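Local coordinates for NDP-rhamnosyltransferase (Saccharopolyspora spinosa, PDB 3TSA), which belongs to the glycosyltransferases of the GT-B fold, in which two Rossmann-like domains face each other across a cleft, at residues P181-L186 against T298-T303; R323-A328 against I364-E369; Q26-E31 against A378-L383; P20-L25 against H30-A35; A253-P258 against A263-L268. All coordinates share one frame; numbering follows the deposited sequence.

In the fold
All five contacts are largely buried; contact 1 lies deepest, its centre about 10 Å from the centre of the chain, and contacts 3 and 5 lie farthest out, at about 22 Å. Contacts 4 and 5 are local, each setting a strand of one Rossmann-like sheet against nearby chain. Contacts 1 and 3 tie the N-terminal part of the chain to the C-terminal part. Contact 2 pairs two C-terminal segments and touches contact 1, while contacts 3 and 4 share helix 19-27 and both reach the second subunit. Contacts 2 and 5 are purely aliphatic; contact 1 is aromatic, contact 3 sets a methyl against polar atoms, and contact 4 adds a backbone bond.

Contact 1 of 5, residues P181-L186 against T298-T303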
# COMPACT_ATOMS: atom_id res chain seq x y z
N PRO A 181 -4.93 -14.69 12.09
CA PRO A 181 -3.72 -15.08 11.40
C PRO A 181 -2.74 -15.88 12.31
O PRO A 181 -1.67 -16.30 11.87
CB PRO A 181 -3.11 -13.72 11.04
CG PRO A 181 -3.39 -12.83 12.32
CD PRO A 181 -4.87 -13.33 12.70
N CYS A 182 -3.09 -16.06 13.59
CA CYS A 182 -2.20 -16.85 14.43
C CYS A 182 -2.12 -18.35 14.08
O CYS A 182 -3.15 -18.98 13.86
CB CYS A 182 -2.72 -16.69 15.90
SG CYS A 182 -1.59 -17.41 17.14
N PRO A 183 -0.91 -18.92 13.99
CA PRO A 183 -0.78 -20.35 13.83
C PRO A 183 -1.70 -21.04 14.87
O PRO A 183 -1.62 -20.72 16.05
CB PRO A 183 0.72 -20.58 14.08
CG PRO A 183 1.37 -19.27 13.64
CD PRO A 183 0.40 -18.23 14.12
N PRO A 184 -2.66 -21.94 14.47
CA PRO A 184 -3.61 -22.44 15.49
C PRO A 184 -2.96 -23.11 16.68
O PRO A 184 -3.50 -23.04 17.78
CB PRO A 184 -4.45 -23.46 14.72
CG PRO A 184 -4.54 -22.75 13.30
CD PRO A 184 -3.10 -22.19 13.08
N SER A 185 -1.80 -23.77 16.48
CA SER A 185 -1.16 -24.50 17.62
C SER A 185 -0.69 -23.48 18.65
O SER A 185 -0.47 -23.88 19.80
CB SER A 185 0.05 -25.36 17.18
OG SER A 185 1.09 -24.51 16.69
N LEU A 186 -0.51 -22.21 18.27
CA LEU A 186 -0.02 -21.18 19.25
C LEU A 186 -1.11 -20.32 19.83
O LEU A 186 -0.83 -19.50 20.72
CB LEU A 186 0.98 -20.21 18.58
CG LEU A 186 2.16 -20.93 17.90
CD1 LEU A 186 2.95 -19.89 17.16
CD2 LEU A 186 3.06 -21.66 18.96
N THR A 298 6.97 -8.78 13.84
CA THR A 298 8.36 -9.32 13.86
C THR A 298 8.28 -10.84 13.99
O THR A 298 8.91 -11.58 13.19
CB THR A 298 9.16 -8.68 14.94
OG1 THR A 298 9.35 -7.26 14.60
CG2 THR A 298 10.53 -9.43 15.11
N ALA A 299 7.49 -11.29 14.96
CA ALA A 299 7.49 -12.76 15.28
C ALA A 299 6.83 -13.58 14.18
O ALA A 299 7.32 -14.67 13.85
CB ALA A 299 6.83 -13.00 16.64
N PHE A 300 5.70 -13.11 13.65
CA PHE A 300 5.03 -13.87 12.62
C PHE A 300 5.84 -13.83 11.32
O PHE A 300 5.80 -14.80 10.55
CB PHE A 300 3.59 -13.37 12.41
CG PHE A 300 2.61 -13.80 13.46
CD1 PHE A 300 3.00 -14.41 14.67
CD2 PHE A 300 1.29 -13.55 13.26
CE1 PHE A 300 1.99 -14.80 15.66
CE2 PHE A 300 0.32 -13.97 14.16
CZ PHE A 300 0.69 -14.55 15.39
N THR A 301 6.60 -12.75 11.08
CA THR A 301 7.43 -12.72 9.88
C THR A 301 8.53 -13.76 10.05
O THR A 301 8.80 -14.52 9.12
CB THR A 301 8.04 -11.33 9.65
OG1 THR A 301 7.00 -10.42 9.32
CG2 THR A 301 9.07 -11.32 8.55
N ALA A 302 9.18 -13.77 11.24
CA ALA A 302 10.18 -14.78 11.52
C ALA A 302 9.55 -16.20 11.35
O ALA A 302 10.15 -17.05 10.67
CB ALA A 302 10.82 -14.60 12.91
N THR A 303 8.38 -16.41 11.94
CA THR A 303 7.78 -17.78 12.01
C THR A 303 7.42 -18.21 10.56
O THR A 303 7.79 -19.32 10.13
CB THR A 303 6.57 -17.75 12.92
OG1 THR A 303 7.08 -17.54 14.22
CG2 THR A 303 5.89 -19.14 12.93
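The irregular chain of 181-186 passes across the side of helix segment 298-303 and comes nearest at Cys182 and Phe300, whose CA atoms lie 8.0 Å apart. One side chain spans that gap. Phe300 points from its helix toward the loop, with CG anti to its own carbonyl carbon (chi1 -77°), and the far end of its ring is received by three consecutive residues. Pro183 is the one that covers a face: its CD sits 4.2 Å from the centroid of the Phe300 ring and 25° off the normal, offset toward the rim near CZ, which makes this a CH-pi contact. Cys182 and Pro181 approach the same ring obliquely. The CA of Cys182 is 3.8 Å from Phe300 CZ, and the carbonyl O of Pro181 is equally close to Phe300 CE2. The thiol joins in, Cys182 SG lying 4.1 Å from Phe300 CZ in an oblique sulfur-aromatic contact. Beyond the ring the loop folds into a turn, closed by Leu186 N bonding to Pro183 O at 2.9 Å. An aromatic group held by proline CH groups and backbone rather than by polar bonds illustrates how a loop can dock on a helix through apolar and CH-pi contacts around one ring. The joint links the two halves of the GT-B fold: the loop follows strand 177-180 of the N-terminal sheet, and helix 296-304 follows strand 289-292 of the C-terminal one. Tyr321 of helix 318-327 also packs on Phe300, while Ile370 of helix 358-371 touches Pro183.

Contact 2 of 5, residues R323-A328 against I364-E369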
# COMPACT_ATOMS: atom_id res chain seq x y z
N ARG A 323 5.77 -18.31 25.45
CA ARG A 323 5.62 -19.60 26.05
C ARG A 323 5.20 -20.65 24.99
O ARG A 323 5.74 -21.79 24.99
CB ARG A 323 4.58 -19.59 27.21
CG ARG A 323 5.07 -18.95 28.49
CD ARG A 323 4.05 -19.29 29.62
NE ARG A 323 2.66 -18.82 29.34
CZ ARG A 323 2.17 -17.72 29.92
NH1 ARG A 323 2.97 -17.01 30.69
NH2 ARG A 323 0.94 -17.34 29.69
N ASN A 324 4.34 -20.22 24.09
CA ASN A 324 3.79 -21.23 23.20
C ASN A 324 4.77 -21.52 22.10
O ASN A 324 4.94 -22.69 21.70
CB ASN A 324 2.45 -20.76 22.64
CG ASN A 324 1.35 -20.65 23.76
OD1 ASN A 324 1.56 -21.02 24.95
ND2 ASN A 324 0.26 -20.00 23.38
N LEU A 325 5.50 -20.50 21.66
CA LEU A 325 6.58 -20.71 20.69
C LEU A 325 7.66 -21.67 21.24
O LEU A 325 8.13 -22.57 20.56
CB LEU A 325 7.25 -19.36 20.40
CG LEU A 325 8.32 -19.54 19.28
CD1 LEU A 325 7.68 -19.63 17.96
CD2 LEU A 325 9.32 -18.46 19.20
N ALA A 326 8.09 -21.45 22.47
CA ALA A 326 9.07 -22.35 23.12
C ALA A 326 8.53 -23.74 23.27
O ALA A 326 9.25 -24.69 23.02
CB ALA A 326 9.46 -21.78 24.53
N ALA A 327 7.27 -23.86 23.66
CA ALA A 327 6.70 -25.22 23.78
C ALA A 327 6.74 -25.94 22.46
O ALA A 327 6.95 -27.17 22.41
CB ALA A 327 5.29 -25.18 24.36
N ALA A 328 6.58 -25.18 21.37
CA ALA A 328 6.68 -25.71 19.97
C ALA A 328 8.04 -26.16 19.55
O ALA A 328 8.20 -26.79 18.48
CB ALA A 328 6.13 -24.70 18.96
N ILE A 364 9.82 -24.28 11.08
CA ILE A 364 9.25 -24.63 9.77
C ILE A 364 7.88 -25.35 9.94
O ILE A 364 6.94 -25.13 9.15
CB ILE A 364 10.25 -25.44 8.96
CG1 ILE A 364 11.44 -24.53 8.51
CG2 ILE A 364 9.51 -26.09 7.70
CD1 ILE A 364 11.14 -23.55 7.41
N LYS A 365 7.76 -26.19 10.96
CA LYS A 365 6.40 -26.76 11.25
C LYS A 365 5.32 -25.69 11.45
O LYS A 365 4.19 -25.75 10.93
CB LYS A 365 6.45 -27.80 12.43
CG LYS A 365 7.27 -29.03 12.04
CD LYS A 365 6.52 -29.87 11.00
CE LYS A 365 7.29 -31.09 10.65
NZ LYS A 365 6.30 -31.95 10.05
N LEU A 366 5.68 -24.64 12.21
CA LEU A 366 4.76 -23.55 12.42
C LEU A 366 4.50 -22.80 11.09
O LEU A 366 3.37 -22.36 10.83
CB LEU A 366 5.32 -22.57 13.48
CG LEU A 366 5.43 -23.20 14.89
CD1 LEU A 366 6.22 -22.22 15.83
CD2 LEU A 366 4.11 -23.35 15.56
N SER A 367 5.56 -22.66 10.30
CA SER A 367 5.45 -21.92 9.04
C SER A 367 4.41 -22.69 8.15
O SER A 367 3.57 -22.17 7.42
CB SER A 367 6.78 -21.90 8.36
OG SER A 367 6.49 -21.25 7.17
N ASP A 368 4.46 -24.00 8.25
CA ASP A 368 3.48 -24.84 7.50
C ASP A 368 2.01 -24.65 7.95
O ASP A 368 1.10 -24.80 7.08
CB ASP A 368 3.84 -26.33 7.59
CG ASP A 368 5.16 -26.70 6.90
OD1 ASP A 368 5.77 -25.92 6.13
OD2 ASP A 368 5.60 -27.85 7.06
N GLU A 369 1.77 -24.36 9.23
CA GLU A 369 0.43 -24.02 9.69
C GLU A 369 -0.03 -22.72 9.03
O GLU A 369 -1.18 -22.60 8.64
CB GLU A 369 0.41 -23.86 11.21
CG GLU A 369 0.57 -25.16 11.95
CD GLU A 369 0.35 -24.90 13.44
OE1 GLU A 369 -0.78 -24.57 13.83
OE2 GLU A 369 1.34 -25.00 14.18
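Leu325 and Ala328 meet Leu366 in a contact where no flat group takes part, and methyl groups alone make the touch. Its centre is the CD1 methyl of Leu366. One neighbour is CD1 of Leu325, 3.7 Å from Leu366 CD1, and the other is the CB of Ala328, which stands 4.0 Å from the same methyl. The second branch of Leu366 also takes part, its CD2 coming within 4.2 Å of Ala328 CB, so the leucine fork straddles the alanine methyl with both prongs. Leu366 points directly at the other segment, whereas Leu325 starts off to one flank of its helix and has to reach across: its CG lies anti to the backbone N (chi1 -175°), and the turn at chi2 (78°) delivers CD1 to the meeting point. The two leucines therefore cross obliquely. Ala328 needs no such reach, because its CA is the one nearest to that of Leu366, at 8.1 Å. Its N is bonded to Asn324 O at 3.0 Å. Only about 106 Å² is buried in all, a small area, in which Leu366 is the one residue of 364-369 that touches 323-328. Glu369 and Asn324, set back from the methyls, bond to Ser185 and to Leu186 O in the loop after strand 177-180. Leu325 also packs on Gln309 and Val311 of strand 309-311, and Ser367 anchors helix 358-371 to Arg304 O at the end of helix 296-304.

Contact 3 of 5, residues Q26-E31 against A378-L383; sequences QASGHE and ALVRTL
Val380 presents its CG1 methyl to both Ser28 and His30. The closest approach is from Ser28 OG, only 3.2 Å from Val380 CG1, a tight fit of hydroxyl against methyl; the other branch, Val380 CG2, is 3.8 Å from the same oxygen. His30 comes from the opposite direction to Val380, and its ring meets the methyl obliquely, with His30 NE2 3.6 Å from Val380 CG1. The valine thus packs against polar groups whose bonding is met by others. Ser28 OG sits between its own backbone N and carbonyl carbon (chi1 59°), turned back to Ala24 O, its main partner, and Leu25 O. His30 is held at both nitrogens, NE2 by Glu384 of the same C-terminal helix and ND1 by Met2 N. Behind them Gly29, with positive phi (86°), is the C-prime residue of a Schellman motif, and its N bonds to Gln26 O at 3.1 Å. Nearby, His375 of the second subunit packs on Ser28. A final helix that returns to lie against the N-terminal domain, as helix 376-385 does here against the end of helix 19-27, is a hallmark of the GT-B fold.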
# COMPACT_ATOMS: atom_id res chain seq x y z
N GLN A 26 -8.80 -3.64 -1.84
CA GLN A 26 -8.73 -2.60 -2.87
C GLN A 26 -8.34 -3.26 -4.19
O GLN A 26 -8.86 -2.86 -5.24
CB GLN A 26 -7.70 -1.56 -2.44
CG GLN A 26 -8.27 -0.79 -1.22
CD GLN A 26 -7.48 0.50 -0.89
OE1 GLN A 26 -6.37 0.67 -1.30
NE2 GLN A 26 -8.15 1.43 -0.26
N ALA A 27 -7.51 -4.31 -4.17
CA ALA A 27 -7.12 -4.98 -5.40
C ALA A 27 -8.27 -5.77 -6.09
O ALA A 27 -8.18 -6.09 -7.29
CB ALA A 27 -5.95 -5.93 -5.14
N SER A 28 -9.29 -6.13 -5.32
CA SER A 28 -10.48 -6.76 -5.82
C SER A 28 -11.64 -5.80 -6.05
O SER A 28 -12.78 -6.26 -6.14
CB SER A 28 -10.90 -7.93 -4.95
OG SER A 28 -11.14 -7.53 -3.66
N GLY A 29 -11.34 -4.51 -6.15
CA GLY A 29 -12.32 -3.49 -6.50
C GLY A 29 -13.18 -2.87 -5.41
O GLY A 29 -14.12 -2.13 -5.71
N HIS A 30 -12.94 -3.20 -4.15
CA HIS A 30 -13.67 -2.56 -3.05
C HIS A 30 -12.99 -1.30 -2.50
O HIS A 30 -11.82 -1.01 -2.79
CB HIS A 30 -13.86 -3.57 -1.90
CG HIS A 30 -14.45 -4.87 -2.36
ND1 HIS A 30 -15.77 -4.98 -2.76
CD2 HIS A 30 -13.88 -6.06 -2.62
CE1 HIS A 30 -16.00 -6.21 -3.17
NE2 HIS A 30 -14.86 -6.89 -3.12
N GLU A 31 -13.75 -0.53 -1.73
CA GLU A 31 -13.20 0.71 -1.19
C GLU A 31 -12.91 0.48 0.29
O GLU A 31 -13.66 -0.26 0.96
CB GLU A 31 -14.21 1.80 -1.30
CG GLU A 31 -14.29 2.41 -2.70
CD GLU A 31 -15.41 3.38 -2.74
OE1 GLU A 31 -16.58 2.94 -2.93
OE2 GLU A 31 -15.14 4.57 -2.40
N ALA A 378 -8.03 -14.56 -0.82
CA ALA A 378 -9.08 -15.53 -0.69
C ALA A 378 -10.17 -15.15 0.33
O ALA A 378 -11.31 -15.48 0.14
CB ALA A 378 -8.47 -16.93 -0.43
N LEU A 379 -9.84 -14.37 1.36
CA LEU A 379 -10.80 -13.92 2.29
C LEU A 379 -11.74 -12.89 1.74
O LEU A 379 -12.78 -12.68 2.35
CB LEU A 379 -10.17 -13.34 3.60
CG LEU A 379 -9.92 -14.36 4.73
CD1 LEU A 379 -11.20 -14.85 5.32
CD2 LEU A 379 -9.03 -15.53 4.24
N VAL A 380 -11.35 -12.13 0.70
CA VAL A 380 -12.27 -11.10 0.20
C VAL A 380 -13.72 -11.63 -0.08
O VAL A 380 -14.69 -11.00 0.32
CB VAL A 380 -11.70 -10.45 -1.08
CG1 VAL A 380 -12.71 -9.41 -1.64
CG2 VAL A 380 -10.36 -9.78 -0.71
N ARG A 381 -13.84 -12.82 -0.66
CA ARG A 381 -15.15 -13.50 -0.82
C ARG A 381 -15.92 -13.72 0.50
O ARG A 381 -17.14 -13.45 0.58
CB ARG A 381 -14.93 -14.83 -1.57
CG ARG A 381 -16.09 -15.78 -1.54
CD ARG A 381 -17.34 -15.33 -2.30
NE ARG A 381 -17.20 -15.41 -3.76
CZ ARG A 381 -16.91 -16.52 -4.45
NH1 ARG A 381 -16.82 -16.48 -5.78
NH2 ARG A 381 -16.69 -17.67 -3.81
N THR A 382 -15.24 -14.20 1.52
CA THR A 382 -15.89 -14.34 2.80
C THR A 382 -16.46 -13.00 3.26
O THR A 382 -17.59 -12.96 3.75
CB THR A 382 -14.95 -14.98 3.85
OG1 THR A 382 -14.43 -16.14 3.24
CG2 THR A 382 -15.68 -15.38 5.07
N LEU A 383 -15.71 -11.91 3.05
CA LEU A 383 -16.17 -10.61 3.52
C LEU A 383 -17.38 -10.17 2.69
O LEU A 383 -18.32 -9.57 3.21
CB LEU A 383 -15.01 -9.56 3.38
CG LEU A 383 -13.78 -9.84 4.29
CD1 LEU A 383 -12.73 -8.72 4.32
CD2 LEU A 383 -14.24 -10.00 5.61

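Contact 4 of 5, residues P20-L25 against H30-A35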
# COMPACT_ATOMS: atom_id res chain seq x y z
N PRO A 20 -2.25 -6.10 4.52
CA PRO A 20 -2.38 -6.96 3.36
C PRO A 20 -3.88 -7.22 3.03
O PRO A 20 -4.25 -7.31 1.80
CB PRO A 20 -1.68 -8.24 3.85
CG PRO A 20 -0.53 -7.64 4.65
CD PRO A 20 -1.18 -6.58 5.43
N LEU A 21 -4.71 -7.41 4.07
CA LEU A 21 -6.15 -7.59 3.82
C LEU A 21 -6.77 -6.31 3.19
O LEU A 21 -7.63 -6.39 2.30
CB LEU A 21 -6.89 -7.96 5.13
CG LEU A 21 -8.37 -8.30 4.97
CD1 LEU A 21 -8.68 -9.43 3.95
CD2 LEU A 21 -8.92 -8.73 6.34
N CYS A 22 -6.36 -5.15 3.69
CA CYS A 22 -6.86 -3.87 3.14
C CYS A 22 -6.49 -3.81 1.64
O CYS A 22 -7.33 -3.36 0.82
CB CYS A 22 -6.25 -2.68 3.87
SG CYS A 22 -6.99 -2.48 5.50
N TRP A 23 -5.26 -4.25 1.31
CA TRP A 23 -4.75 -4.17 -0.06
C TRP A 23 -5.50 -5.21 -0.87
O TRP A 23 -5.82 -4.93 -2.00
CB TRP A 23 -3.36 -4.64 -0.13
CG TRP A 23 -2.34 -3.70 0.25
CD1 TRP A 23 -2.46 -2.29 0.32
CD2 TRP A 23 -1.00 -4.05 0.59
NE1 TRP A 23 -1.23 -1.80 0.73
CE2 TRP A 23 -0.32 -2.85 0.87
CE3 TRP A 23 -0.27 -5.29 0.66
CZ2 TRP A 23 1.08 -2.85 1.22
CZ3 TRP A 23 1.02 -5.28 1.10
CH2 TRP A 23 1.69 -4.07 1.39
N ALA A 24 -5.74 -6.43 -0.31
CA ALA A 24 -6.56 -7.45 -1.01
C ALA A 24 -7.93 -6.89 -1.40
O ALA A 24 -8.39 -7.16 -2.50
CB ALA A 24 -6.79 -8.70 -0.11
N LEU A 25 -8.57 -6.17 -0.48
CA LEU A 25 -9.88 -5.54 -0.68
C LEU A 25 -9.79 -4.55 -1.86
O LEU A 25 -10.58 -4.65 -2.79
CB LEU A 25 -10.38 -4.86 0.62
CG LEU A 25 -10.88 -5.92 1.61
CD1 LEU A 25 -10.91 -5.35 3.01
CD2 LEU A 25 -12.30 -6.40 1.21
N HIS A 30 -12.94 -3.20 -4.15
CA HIS A 30 -13.67 -2.56 -3.05
C HIS A 30 -12.99 -1.30 -2.50
O HIS A 30 -11.82 -1.01 -2.79
CB HIS A 30 -13.86 -3.57 -1.90
CG HIS A 30 -14.45 -4.87 -2.36
ND1 HIS A 30 -15.77 -4.98 -2.76
CD2 HIS A 30 -13.88 -6.06 -2.62
CE1 HIS A 30 -16.00 -6.21 -3.17
NE2 HIS A 30 -14.86 -6.89 -3.12
N GLU A 31 -13.75 -0.53 -1.73
CA GLU A 31 -13.20 0.71 -1.19
C GLU A 31 -12.91 0.48 0.29
O GLU A 31 -13.66 -0.26 0.96
CB GLU A 31 -14.21 1.80 -1.30
CG GLU A 31 -14.29 2.41 -2.70
CD GLU A 31 -15.41 3.38 -2.74
OE1 GLU A 31 -16.58 2.94 -2.93
OE2 GLU A 31 -15.14 4.57 -2.40
N VAL A 32 -11.82 1.09 0.76
CA VAL A 32 -11.38 0.88 2.16
C VAL A 32 -11.02 2.23 2.72
O VAL A 32 -10.37 3.05 2.05
CB VAL A 32 -10.14 0.05 2.15
CG1 VAL A 32 -9.41 0.03 3.54
CG2 VAL A 32 -10.48 -1.45 1.53
N LEU A 33 -11.46 2.50 3.95
CA LEU A 33 -11.07 3.73 4.62
C LEU A 33 -10.70 3.37 6.06
O LEU A 33 -11.45 2.63 6.76
CB LEU A 33 -12.28 4.69 4.64
CG LEU A 33 -12.11 6.13 5.23
CD1 LEU A 33 -11.11 6.98 4.42
CD2 LEU A 33 -13.43 6.95 5.27
N ILE A 34 -9.56 3.90 6.54
CA ILE A 34 -9.08 3.60 7.89
C ILE A 34 -9.49 4.74 8.88
O ILE A 34 -9.03 5.88 8.70
CB ILE A 34 -7.55 3.57 7.89
CG1 ILE A 34 -7.02 2.64 6.79
CG2 ILE A 34 -7.00 3.13 9.30
CD1 ILE A 34 -7.42 1.31 6.96
N ALA A 35 -10.31 4.46 9.90
CA ALA A 35 -10.60 5.54 10.87
C ALA A 35 -9.32 5.63 11.75
O ALA A 35 -8.92 4.64 12.41
CB ALA A 35 -11.86 5.15 11.73
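His30 opens the second segment by donating its backbone N to Leu25 O, a bond of 3.1 Å with an N-H...O angle of 152°; the donor is tilted 34° from the carbonyl plane. This is the longer-range bond of the Schellman motif that ends helix 19-27. The same Leu25 O lies at the edge of the imidazole, near its plane, 3.6 Å from His30 CD2. Two residues on, Val32 turns its side chain to the helix and divides its branches. CG2, anti to the carbonyl carbon, presses against Leu25 CB at 3.5 Å, the two side chains crossing at about a right angle, and also lies 3.8 Å from Cys22 O. CG1, anti to the backbone N, instead faces Cys22, with 4.0 Å between Val32 CG1 and Cys22 SG. Ile34 continues the inward row by its tip alone: its CD1 is 4.1 Å from Cys22 SG. Alternate residues of a strand thus feed one side of a helix, whose segment axis runs 8.2 Å away at 147° to the strand direction. This is the second half of a beta-alpha-beta crossover in the N-terminal Rossmann-like domain. Strand 31-36 lies parallel to strand 3-7, whose Val6 joins Cys22, Val32 and Ile34, while Leu33 faces helix 82-113 and Leu383 of helix 376-385 covers Leu25.

Contact 5 of 5, residues A253-P258 against A263-L268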
# COMPACT_ATOMS: atom_id res chain seq x y z
N ALA A 253 25.45 -9.34 14.60
CA ALA A 253 24.13 -8.82 15.08
C ALA A 253 23.57 -7.82 14.10
O ALA A 253 24.26 -6.87 13.74
CB ALA A 253 24.31 -8.18 16.48
N VAL A 254 22.37 -8.03 13.54
CA VAL A 254 21.76 -7.00 12.68
C VAL A 254 20.71 -6.34 13.54
O VAL A 254 19.79 -7.03 13.99
CB VAL A 254 21.11 -7.57 11.35
CG1 VAL A 254 20.31 -6.49 10.59
CG2 VAL A 254 22.18 -8.18 10.44
N ILE A 255 20.84 -5.04 13.80
CA ILE A 255 19.97 -4.40 14.82
C ILE A 255 18.95 -3.54 14.11
O ILE A 255 19.29 -2.58 13.37
CB ILE A 255 20.78 -3.56 15.84
CG1 ILE A 255 21.70 -4.43 16.67
CG2 ILE A 255 19.85 -2.94 16.86
CD1 ILE A 255 22.92 -3.68 17.21
N ALA A 256 17.68 -3.92 14.29
CA ALA A 256 16.54 -3.27 13.62
C ALA A 256 15.64 -2.59 14.67
O ALA A 256 14.80 -3.27 15.30
CB ALA A 256 15.74 -4.30 12.77
N VAL A 257 15.85 -1.29 14.94
CA VAL A 257 15.04 -0.55 15.92
C VAL A 257 14.67 0.77 15.26
O VAL A 257 15.32 1.11 14.28
CB VAL A 257 15.74 -0.33 17.28
CG1 VAL A 257 16.15 -1.70 17.87
CG2 VAL A 257 16.90 0.66 17.16
N PRO A 258 13.64 1.48 15.77
CA PRO A 258 13.18 2.74 15.16
C PRO A 258 14.25 3.79 15.22
O PRO A 258 15.06 3.76 16.15
CB PRO A 258 12.04 3.17 16.10
CG PRO A 258 11.51 1.85 16.58
CD PRO A 258 12.76 1.11 16.89
N ALA A 263 19.99 6.03 18.96
CA ALA A 263 20.94 6.74 19.83
C ALA A 263 21.31 5.97 21.13
O ALA A 263 22.40 6.17 21.71
CB ALA A 263 20.39 8.16 20.14
N LEU A 264 20.44 5.07 21.55
CA LEU A 264 20.71 4.18 22.69
C LEU A 264 21.95 3.27 22.48
O LEU A 264 22.53 2.76 23.44
CB LEU A 264 19.46 3.32 22.98
CG LEU A 264 18.10 4.00 23.22
CD1 LEU A 264 16.92 3.00 23.35
CD2 LEU A 264 18.15 4.95 24.50
N LEU A 265 22.34 3.05 21.23
CA LEU A 265 23.38 2.11 20.89
C LEU A 265 24.77 2.73 20.78
O LEU A 265 25.28 2.91 19.68
CB LEU A 265 23.05 1.50 19.53
CG LEU A 265 21.73 0.73 19.45
CD1 LEU A 265 21.42 0.33 18.00
CD2 LEU A 265 21.76 -0.46 20.45
N THR A 266 25.43 3.00 21.90
CA THR A 266 26.79 3.54 21.83
C THR A 266 27.91 2.49 21.76
O THR A 266 27.70 1.31 22.09
CB THR A 266 27.03 4.51 23.01
OG1 THR A 266 27.02 3.81 24.26
CG2 THR A 266 25.91 5.52 23.02
N ASP A 267 29.09 2.91 21.30
CA ASP A 267 30.27 2.05 21.19
C ASP A 267 29.91 0.70 20.60
O ASP A 267 30.37 -0.34 21.06
CB ASP A 267 31.07 1.92 22.52
CG ASP A 267 31.69 3.23 22.97
OD1 ASP A 267 31.68 4.25 22.24
OD2 ASP A 267 32.18 3.27 24.10
N LEU A 268 29.08 0.76 19.56
CA LEU A 268 28.62 -0.40 18.85
C LEU A 268 29.84 -1.25 18.42
O LEU A 268 30.78 -0.72 17.84
CB LEU A 268 27.79 0.06 17.64
CG LEU A 268 26.35 -0.47 17.37
CD1 LEU A 268 26.43 -1.13 16.03
CD2 LEU A 268 25.86 -1.42 18.44
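Ile255 is set to meet Leu265 and Leu268 with separate branches by its first torsion (chi1 -64°), which places CG2 anti to the backbone N and CG1 anti to the carbonyl carbon. From the other segment Leu265 extends with CG anti to its own carbonyl carbon (chi1 -61°), and the rest of the chain runs on nearly straight to CD1. The two side chains meet tip to tip, Ile255 CG2 lying 3.8 Å from Leu265 CD1. The other branch of the isoleucine meets Leu268 in the same manner, with 3.9 Å between Ile255 CD1 and Leu268 CD2. Leu268 is the less regular partner: its chi1 of -127° falls away from a staggered value, and the residue is partly open to solvent. The backbones stay well apart, with the CA atoms of Ile255 and Leu265 separated by 9.5 Å, so the methyl tips do most of the bridging. In the C-terminal Rossmann-like domain, strand 251-256 is joined to the parallel edge strand 272-274 by a connection in which 263-268 forms no regular helix. Leu265 and Leu268 turn from that connection to the sheet, and both also touch Ile274 of the edge strand. Helix 236-246 closes the flank, Val242 packing on Ile255 and Leu238 on Leu265. Between Leu265 and Leu268 the chain reverses through Asp267, which adopts a left-handed backbone conformation and brings the second leucine back to the strand. Arg262, just ahead of 263-268, bonds through NE to Val257 O, just past the end of the strand.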